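Local coordinates for 2-keto acid:ferredoxin oxidoreductase subunit alpha (Pyrococcus furiosus, PDB 4WBX), which probably serves as the alpha subunit of a ferredoxin-dependent enzyme that oxidatively decarboxylates 2-oxoglutarate and transfers the product to coenzyme A, at the interface of chains A and B and the interface of chains A and C. Coordinates in Å, arbitrary orientation; residue numbers count along the deposited sequence, not the author numbering. Chains: chain A/B/C, 2-keto acid:ferredoxin oxidoreductase subunit alpha.

Contact 1: the interface of chains A and B. Residues chain A 96-98, 100, 137-138, 141; chain B 103-104, 145-148.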
loop_
_atom_site.group_PDB
_atom_site.type_symbol
_atom_site.label_atom_id
_atom_site.label_comp_id
_atom_site.label_asym_id
_atom_site.label_seq_id
_atom_site.Cartn_x
_atom_site.Cartn_y
_atom_site.Cartn_z
ATOM N N GLY A 96 -1.299 -12.032 -10.725
ATOM C CA GLY A 96 -0.024 -12.334 -10.123
ATOM C C GLY A 96 0.118 -11.679 -8.783
ATOM O O GLY A 96 -0.774 -11.775 -7.937
ATOM N N PRO A 97 1.249 -11.016 -8.559
ATOM C CA PRO A 97 1.434 -10.469 -7.215
ATOM C C PRO A 97 0.456 -9.326 -6.926
ATOM O O PRO A 97 0.354 -8.891 -5.797
ATOM C CB PRO A 97 2.894 -9.996 -7.219
ATOM C CG PRO A 97 3.293 -9.928 -8.645
ATOM C CD PRO A 97 2.454 -10.916 -9.395
ATOM N N GLY A 98 -0.262 -8.856 -7.932
ATOM C CA GLY A 98 -1.328 -7.911 -7.704
ATOM C C GLY A 98 -2.359 -8.590 -6.847
ATOM O O GLY A 98 -2.882 -8.012 -5.886
ATOM N N SER A 100 -2.070 -10.959 -4.749
ATOM C CA SER A 100 -1.608 -10.990 -3.371
ATOM C C SER A 100 -1.970 -9.692 -2.639
ATOM O O SER A 100 -2.501 -9.740 -1.552
ATOM C CB SER A 100 -0.100 -11.228 -3.320
ATOM O OG SER A 100 0.213 -12.532 -3.785
ATOM N N GLY A 137 -0.924 -21.432 -10.969
ATOM C CA GLY A 137 -0.400 -21.369 -9.619
ATOM C C GLY A 137 -1.049 -20.433 -8.590
ATOM O O GLY A 137 -0.383 -20.071 -7.612
ATOM N N ASP A 138 -2.312 -20.044 -8.797
ATOM C CA ASP A 138 -3.055 -19.277 -7.801
ATOM C C ASP A 138 -4.311 -20.010 -7.377
ATOM O O ASP A 138 -5.261 -19.369 -6.913
ATOM C CB ASP A 138 -3.475 -17.883 -8.310
ATOM C CG ASP A 138 -2.294 -16.984 -8.668
ATOM O OD1 ASP A 138 -1.130 -17.318 -8.338
ATOM O OD2 ASP A 138 -2.539 -15.910 -9.263
ATOM N N GLN A 141 -4.100 -19.973 -3.413
ATOM C CA GLN A 141 -4.176 -18.610 -2.921
ATOM C C GLN A 141 -5.576 -18.068 -3.123
ATOM O O GLN A 141 -6.059 -17.277 -2.323
ATOM C CB GLN A 141 -3.151 -17.715 -3.607
ATOM C CG GLN A 141 -3.193 -16.271 -3.144
ATOM C CD GLN A 141 -2.246 -15.372 -3.928
ATOM O OE1 GLN A 141 -1.486 -14.583 -3.347
ATOM N NE2 GLN A 141 -2.303 -15.472 -5.253
ATOM N N GLN B 103 1.839 -10.537 1.979
ATOM C CA GLN B 103 1.950 -11.746 1.130
ATOM C C GLN B 103 2.733 -11.558 -0.186
ATOM O O GLN B 103 3.469 -12.455 -0.582
ATOM C CB GLN B 103 0.567 -12.322 0.810
ATOM C CG GLN B 103 -0.200 -12.887 2.031
ATOM C CD GLN B 103 0.601 -13.889 2.879
ATOM O OE1 GLN B 103 0.896 -15.007 2.443
ATOM N NE2 GLN B 103 0.949 -13.485 4.096
ATOM N N GLU B 104 2.613 -10.403 -0.847
ATOM C CA GLU B 104 3.419 -10.128 -2.043
ATOM C C GLU B 104 4.921 -10.101 -1.769
ATOM O O GLU B 104 5.686 -10.790 -2.431
ATOM C CB GLU B 104 3.029 -8.810 -2.664
ATOM C CG GLU B 104 3.703 -8.565 -4.021
ATOM C CD GLU B 104 3.555 -7.127 -4.500
ATOM O OE1 GLU B 104 4.070 -6.211 -3.821
ATOM O OE2 GLU B 104 2.891 -6.918 -5.540
ATOM N N GLY B 145 -0.646 -18.367 1.039
ATOM C CA GLY B 145 -1.047 -16.991 0.798
ATOM C C GLY B 145 -0.225 -16.277 -0.260
ATOM O O GLY B 145 -0.683 -15.317 -0.859
ATOM N N THR B 146 1.006 -16.734 -0.447
ATOM C CA THR B 146 1.845 -16.344 -1.558
ATOM C C THR B 146 1.193 -16.637 -2.919
ATOM O O THR B 146 0.498 -17.635 -3.080
ATOM C CB THR B 146 3.181 -17.079 -1.455
ATOM O OG1 THR B 146 3.965 -16.446 -0.449
ATOM C CG2 THR B 146 3.955 -17.025 -2.716
ATOM N N HIS B 147 1.398 -15.761 -3.897
ATOM C CA HIS B 147 1.006 -16.078 -5.261
ATOM C C HIS B 147 2.036 -17.029 -5.882
ATOM O O HIS B 147 3.246 -16.895 -5.645
ATOM C CB HIS B 147 0.869 -14.804 -6.109
ATOM C CG HIS B 147 1.312 -14.982 -7.533
ATOM N ND1 HIS B 147 0.575 -15.688 -8.459
ATOM C CD2 HIS B 147 2.433 -14.566 -8.173
ATOM C CE1 HIS B 147 1.220 -15.695 -9.619
ATOM N NE2 HIS B 147 2.346 -15.021 -9.471
ATOM N N GLY B 148 1.551 -17.995 -6.655
ATOM C CA GLY B 148 2.419 -18.862 -7.429
ATOM C C GLY B 148 2.796 -20.177 -6.767
ATOM O O GLY B 148 2.153 -20.629 -5.819
#
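In the thiamine-diphosphate-binding region typical of the pyruvate:ferredoxin oxidoreductase family, the imidazole of B:His147 is set against A:Gly96, A:Pro97 and A:Asp138, in a two-fold interface of identical subunits that may or may not be biological. The methylene of A:Gly96 lies over the centre of the ring, CA 3.6 Å from B:His147 CE1, a CH-pi contact that the lack of a side chain allows to be close. Along the ring lies A:Pro97, its CD 3.8 Å from B:His147 CD2. At the ring's edge, in its plane, sits the carboxylate of A:Asp138, turned 78° from the imidazole; A:Asp138 OD1 faces B:His147 ND1, but is modelled too close for their separation to carry meaning. A neighbouring acid would probably favour a protonated imidazole. B:Gly148 N adds weak hydrogen bonds to A:Gly137 O, at 3.0 Å, and to A:Asp138 OD1. A:Gln141, CG anti to its backbone N (chi1 179°), extends across the loop; as modelled, OE1 takes A:Ser100 OG at 2.7 Å, on a lone pair, and could accept from B:His147 N. Yet A:Gln141 OE1 clashes with B:Gly145 O at 2.7 Å, so the amide's end-for-end orientation is doubtful: a flip would put nitrogen on that carbonyl but lose the B:His147 N contact, and the serine would help hold either. Further out, B:Glu104 CG packs 3.6 Å from A:Pro97 CB; B:Glu104 OE2 meets A:Pro97 O at 3.2 Å, two acceptors unless the acid is protonated.

Contact 2: the interface of chains A and C. Residues chain A 68-72, 75; chain C 74, 104-105, 108.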
loop_
_atom_site.group_PDB
_atom_site.type_symbol
_atom_site.label_atom_id
_atom_site.label_comp_id
_atom_site.label_asym_id
_atom_site.label_seq_id
_atom_site.Cartn_x
_atom_site.Cartn_y
_atom_site.Cartn_z
ATOM N N ILE A 68 -12.585 3.028 -13.697
ATOM C CA ILE A 68 -11.704 3.823 -12.853
ATOM C C ILE A 68 -10.282 3.282 -12.928
ATOM O O ILE A 68 -9.987 2.200 -12.431
ATOM C CB ILE A 68 -12.200 3.838 -11.387
ATOM C CG1 ILE A 68 -13.323 4.863 -11.233
ATOM C CG2 ILE A 68 -11.080 4.209 -10.415
ATOM C CD1 ILE A 68 -13.614 5.248 -9.790
ATOM N N GLN A 69 -9.395 4.031 -13.567
ATOM C CA GLN A 69 -8.049 3.527 -13.790
ATOM C C GLN A 69 -7.187 3.747 -12.566
ATOM O O GLN A 69 -6.601 4.812 -12.393
ATOM C CB GLN A 69 -7.426 4.194 -15.005
ATOM C CG GLN A 69 -5.970 3.866 -15.197
ATOM C CD GLN A 69 -5.423 4.384 -16.506
ATOM O OE1 GLN A 69 -5.944 4.065 -17.578
ATOM N NE2 GLN A 69 -4.367 5.190 -16.431
ATOM N N MET A 70 -7.120 2.751 -11.696
ATOM C CA MET A 70 -6.323 2.937 -10.500
ATOM C C MET A 70 -4.987 2.233 -10.574
ATOM O O MET A 70 -4.883 1.042 -10.882
ATOM C CB MET A 70 -7.091 2.499 -9.250
ATOM C CG MET A 70 -7.361 3.679 -8.323
ATOM S SD MET A 70 -8.803 3.494 -7.264
ATOM C CE MET A 70 -9.508 5.118 -7.472
ATOM N N GLU A 71 -3.968 3.041 -10.327
ATOM C CA GLU A 71 -2.618 2.598 -10.064
ATOM C C GLU A 71 -2.573 1.338 -9.193
ATOM O O GLU A 71 -2.181 0.267 -9.634
ATOM C CB GLU A 71 -1.856 3.745 -9.375
ATOM C CG GLU A 71 -2.305 5.193 -9.787
ATOM C CD GLU A 71 -3.412 5.851 -8.896
ATOM O OE1 GLU A 71 -3.931 5.215 -7.939
ATOM O OE2 GLU A 71 -3.762 7.037 -9.154
ATOM N N ASP A 72 -3.026 1.491 -7.957
ATOM C CA ASP A 72 -2.801 0.538 -6.869
ATOM C C ASP A 72 -3.862 -0.575 -6.770
ATOM O O ASP A 72 -5.043 -0.272 -6.580
ATOM C CB ASP A 72 -2.755 1.334 -5.553
ATOM C CG ASP A 72 -2.170 0.549 -4.412
ATOM O OD1 ASP A 72 -2.464 -0.653 -4.305
ATOM O OD2 ASP A 72 -1.413 1.134 -3.605
ATOM N N ALA A 75 -5.968 -0.184 -3.902
ATOM C CA ALA A 75 -6.963 0.849 -4.122
ATOM C C ALA A 75 -8.009 0.355 -5.100
ATOM O O ALA A 75 -9.176 0.719 -5.026
ATOM C CB ALA A 75 -6.314 2.109 -4.641
ATOM N N ILE C 74 -4.832 4.103 2.119
ATOM C CA ILE C 74 -4.875 4.003 0.677
ATOM C C ILE C 74 -6.223 3.445 0.239
ATOM O O ILE C 74 -6.856 3.948 -0.696
ATOM C CB ILE C 74 -3.754 3.102 0.139
ATOM C CG1 ILE C 74 -2.403 3.524 0.727
ATOM C CG2 ILE C 74 -3.757 3.100 -1.379
ATOM C CD1 ILE C 74 -1.255 3.442 -0.229
ATOM N N GLU C 104 -1.625 9.994 -3.642
ATOM C CA GLU C 104 -1.869 9.485 -4.998
ATOM C C GLU C 104 -3.348 9.449 -5.375
ATOM O O GLU C 104 -3.741 9.984 -6.403
ATOM C CB GLU C 104 -1.306 8.096 -5.162
ATOM C CG GLU C 104 -1.363 7.595 -6.611
ATOM C CD GLU C 104 -1.082 6.102 -6.729
ATOM O OE1 GLU C 104 -1.869 5.298 -6.179
ATOM O OE2 GLU C 104 -0.055 5.742 -7.345
ATOM N N ASN C 105 -4.164 8.814 -4.539
ATOM C CA ASN C 105 -5.601 8.771 -4.764
ATOM C C ASN C 105 -6.288 10.134 -4.724
ATOM O O ASN C 105 -7.291 10.333 -5.408
ATOM C CB ASN C 105 -6.239 7.822 -3.756
ATOM C CG ASN C 105 -5.996 6.365 -4.125
ATOM O OD1 ASN C 105 -5.970 6.037 -5.301
ATOM N ND2 ASN C 105 -5.802 5.500 -3.136
ATOM N N TYR C 108 -5.393 11.625 -7.920
ATOM C CA TYR C 108 -6.239 10.954 -8.885
ATOM C C TYR C 108 -7.656 11.538 -8.892
ATOM O O TYR C 108 -8.261 11.699 -9.963
ATOM C CB TYR C 108 -6.286 9.440 -8.612
ATOM C CG TYR C 108 -7.252 8.761 -9.530
ATOM C CD1 TYR C 108 -6.843 8.277 -10.772
ATOM C CD2 TYR C 108 -8.597 8.648 -9.187
ATOM C CE1 TYR C 108 -7.740 7.681 -11.635
ATOM C CE2 TYR C 108 -9.499 8.058 -10.050
ATOM C CZ TYR C 108 -9.065 7.580 -11.267
ATOM O OH TYR C 108 -9.979 6.992 -12.099
#
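The segment running from strand 66-69 into helix 73-85 of the thiamine-diphosphate-binding region, as in pyruvate:ferredoxin oxidoreductases, meets helix 103-111 of chain C in a second two-fold interface of the deposited assembly, perhaps not a biological one. The polar contact is unusual: A:Glu71 and C:Glu104 meet tip to tip, their carboxylates stacked with planes 24° apart, and A:Glu71 OE1 lies 2.7 Å from C:Glu104 OE1. These are two acceptors in conflict, which a proton on one acid would perhaps relieve, and the pair may be modelled too close. A:Asp72 would add a further like charge nearby, though not in contact. A:Glu71 gets there by bending at chi2 (92°), whereas C:Glu104 reaches out extended, with CG anti to its backbone N. The amide oxygen C:Asn105 OD1 lies nearby.

Van der Waals contact centres on C:Tyr108, long and flat enough to span the strand end, to which it turns one face. On that side A:Gln69 O sits out of the ring plane, off the rim beside CE1, at 3.2 Å from C:Tyr108 CE1. The A:Glu71 carboxylate stands 86° to the ring, OE2 3.5 Å from C:Tyr108 CB. C:Tyr108 OH rests 3.4 Å from A:Ile68 CG2, and the flexible thioether of A:Met70 crosses at about a right angle, placing CE 3.9 Å from C:Tyr108 CE2. Small A:Ala75 lets C:Asn105 ND2 approach its CB at 3.7 Å.

Contact 3: the interface of chains A and B. Residues chain A 137, 352-355, 376; chain B 144, 148-149, 267, 271.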
loop_
_atom_site.group_PDB
_atom_site.type_symbol
_atom_site.label_atom_id
_atom_site.label_comp_id
_atom_site.label_asym_id
_atom_site.label_seq_id
_atom_site.Cartn_x
_atom_site.Cartn_y
_atom_site.Cartn_z
ATOM N N GLY A 137 -0.924 -21.432 -10.969
ATOM C CA GLY A 137 -0.400 -21.369 -9.619
ATOM C C GLY A 137 -1.049 -20.433 -8.590
ATOM O O GLY A 137 -0.383 -20.071 -7.612
ATOM N N ASN A 352 1.117 -26.207 -12.361
ATOM C CA ASN A 352 1.664 -25.794 -11.077
ATOM C C ASN A 352 2.462 -26.969 -10.497
ATOM O O ASN A 352 2.755 -27.928 -11.217
ATOM C CB ASN A 352 0.550 -25.352 -10.143
ATOM C CG ASN A 352 -0.448 -26.450 -9.867
ATOM O OD1 ASN A 352 -0.072 -27.591 -9.608
ATOM N ND2 ASN A 352 -1.738 -26.110 -9.905
ATOM N N LEU A 353 2.807 -26.936 -9.213
ATOM C CA LEU A 353 3.495 -28.090 -8.633
ATOM C C LEU A 353 2.603 -28.858 -7.693
ATOM O O LEU A 353 3.086 -29.604 -6.858
ATOM C CB LEU A 353 4.777 -27.679 -7.920
ATOM C CG LEU A 353 5.822 -27.210 -8.937
ATOM C CD1 LEU A 353 7.148 -26.766 -8.316
ATOM C CD2 LEU A 353 6.059 -28.308 -9.941
ATOM N N GLY A 354 1.299 -28.695 -7.847
ATOM C CA GLY A 354 0.347 -29.478 -7.087
ATOM C C GLY A 354 -0.495 -28.594 -6.197
ATOM O O GLY A 354 -0.012 -28.084 -5.185
ATOM N N GLN A 355 -1.752 -28.398 -6.575
ATOM C CA GLN A 355 -2.657 -27.561 -5.813
ATOM C C GLN A 355 -4.031 -28.151 -5.955
ATOM O O GLN A 355 -4.669 -28.493 -4.971
ATOM C CB GLN A 355 -2.647 -26.099 -6.305
ATOM C CG GLN A 355 -1.283 -25.415 -6.255
ATOM C CD GLN A 355 -1.287 -23.997 -6.805
ATOM O OE1 GLN A 355 -2.345 -23.404 -7.068
ATOM N NE2 GLN A 355 -0.092 -23.446 -6.983
ATOM N N ILE A 376 5.060 -26.722 -15.897
ATOM C CA ILE A 376 5.148 -25.309 -15.574
ATOM C C ILE A 376 6.238 -24.712 -16.455
ATOM O O ILE A 376 7.121 -25.421 -16.930
ATOM C CB ILE A 376 5.474 -25.068 -14.075
ATOM C CG1 ILE A 376 6.795 -25.734 -13.699
ATOM C CG2 ILE A 376 4.381 -25.625 -13.175
ATOM C CD1 ILE A 376 7.761 -24.809 -13.040
ATOM N N TRP B 144 -0.233 -20.991 1.964
ATOM C CA TRP B 144 -0.657 -20.785 0.584
ATOM C C TRP B 144 -0.989 -19.333 0.198
ATOM O O TRP B 144 -1.587 -19.098 -0.854
ATOM C CB TRP B 144 -1.907 -21.610 0.307
ATOM C CG TRP B 144 -1.823 -23.097 0.432
ATOM C CD1 TRP B 144 -2.451 -23.874 1.366
ATOM C CD2 TRP B 144 -1.160 -24.000 -0.464
ATOM N NE1 TRP B 144 -2.185 -25.197 1.130
ATOM C CE2 TRP B 144 -1.399 -25.305 0.009
ATOM C CE3 TRP B 144 -0.375 -23.830 -1.617
ATOM C CZ2 TRP B 144 -0.880 -26.442 -0.627
ATOM C CZ3 TRP B 144 0.143 -24.959 -2.246
ATOM C CH2 TRP B 144 -0.115 -26.246 -1.749
ATOM N N GLY B 148 1.551 -17.995 -6.655
ATOM C CA GLY B 148 2.419 -18.862 -7.429
ATOM C C GLY B 148 2.796 -20.177 -6.767
ATOM O O GLY B 148 2.153 -20.629 -5.819
ATOM N N ASP B 149 3.851 -20.788 -7.295
ATOM C CA ASP B 149 4.441 -22.006 -6.756
ATOM C C ASP B 149 5.631 -21.616 -5.937
ATOM O O ASP B 149 6.513 -20.915 -6.416
ATOM C CB ASP B 149 4.889 -22.965 -7.868
ATOM C CG ASP B 149 3.761 -23.807 -8.395
ATOM O OD1 ASP B 149 3.099 -24.501 -7.584
ATOM O OD2 ASP B 149 3.528 -23.744 -9.622
ATOM N N ILE B 267 12.158 -22.054 -10.029
ATOM C CA ILE B 267 11.184 -22.277 -8.973
ATOM C C ILE B 267 10.866 -23.768 -8.843
ATOM O O ILE B 267 9.923 -24.163 -8.150
ATOM C CB ILE B 267 9.869 -21.494 -9.203
ATOM C CG1 ILE B 267 8.998 -22.177 -10.258
ATOM C CG2 ILE B 267 10.148 -20.036 -9.562
ATOM C CD1 ILE B 267 7.638 -21.530 -10.431
ATOM N N VAL B 271 11.241 -24.995 -4.752
ATOM C CA VAL B 271 10.251 -25.827 -4.074
ATOM C C VAL B 271 10.888 -27.099 -3.520
ATOM O O VAL B 271 10.508 -27.598 -2.449
ATOM C CB VAL B 271 9.087 -26.189 -5.018
ATOM C CG1 VAL B 271 8.136 -27.236 -4.385
ATOM C CG2 VAL B 271 8.335 -24.931 -5.402
#
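B:Asp149, from the loop after helix 139-144, crosses A:Leu353 obliquely and turns its carboxylate onto the backbone of a chain A loop in the core domain II region of the pyruvate:ferredoxin oxidoreductase family. With CG anti to its own carbonyl carbon (chi1 -83°), its OD1 accepts a fairly straight hydrogen bond from A:Leu353 N at 2.9 Å, the donor standing 42° above the carboxylate plane. The extended A:Gln355 brings NE2 to B:Asp149 OD1 at 3.4 Å, a weak bond, with amide and carboxylate planes 64° apart. An alanine in place of B:Asp149 would remove the acceptor of A:Leu353 N and A:Gln355 NE2, and would probably loosen the loop's hold on chain B. The loop is shaped from within: A:Asn352, its CG in the crowded position, accepts from A:Gly354 N through OD1, and glycine tolerates the positive phi at that turn.

Beyond the polar pair, branched aliphatic groups fill the contact. A:Leu353 and B:Val271 slide past each other in opposite directions, A:Leu353 CD1 lying 3.6 Å from B:Val271 CG2. A:Ile376 crosses B:Ile267 obliquely, its CD1 4.0 Å from B:Ile267 CG1. The polar anchor and its aliphatic flank together tie the core domain II region of one subunit to the neighbouring subunit, probably steadying their relative position.

Contacts 1 and 3 are neighbouring patches of one two-fold interface, the centres of their C-alpha atoms about 11 Å apart; they share A:Gly137 and B:Gly148, so the chain A segment just before helix 139-144 and the chain B loop after it serve both. Contact 2 belongs to a different two-fold interface, about 20 Å from contact 1 and 30 Å from contact 3, between the same centres. Helix 103-111 links the two: the glutamate at position 104 takes part in contact 1 from chain B and in contact 2 from chain C. Two different dyads can build the deposited tetramer; the structure alone does not show whether these interfaces form within the heterotetramer.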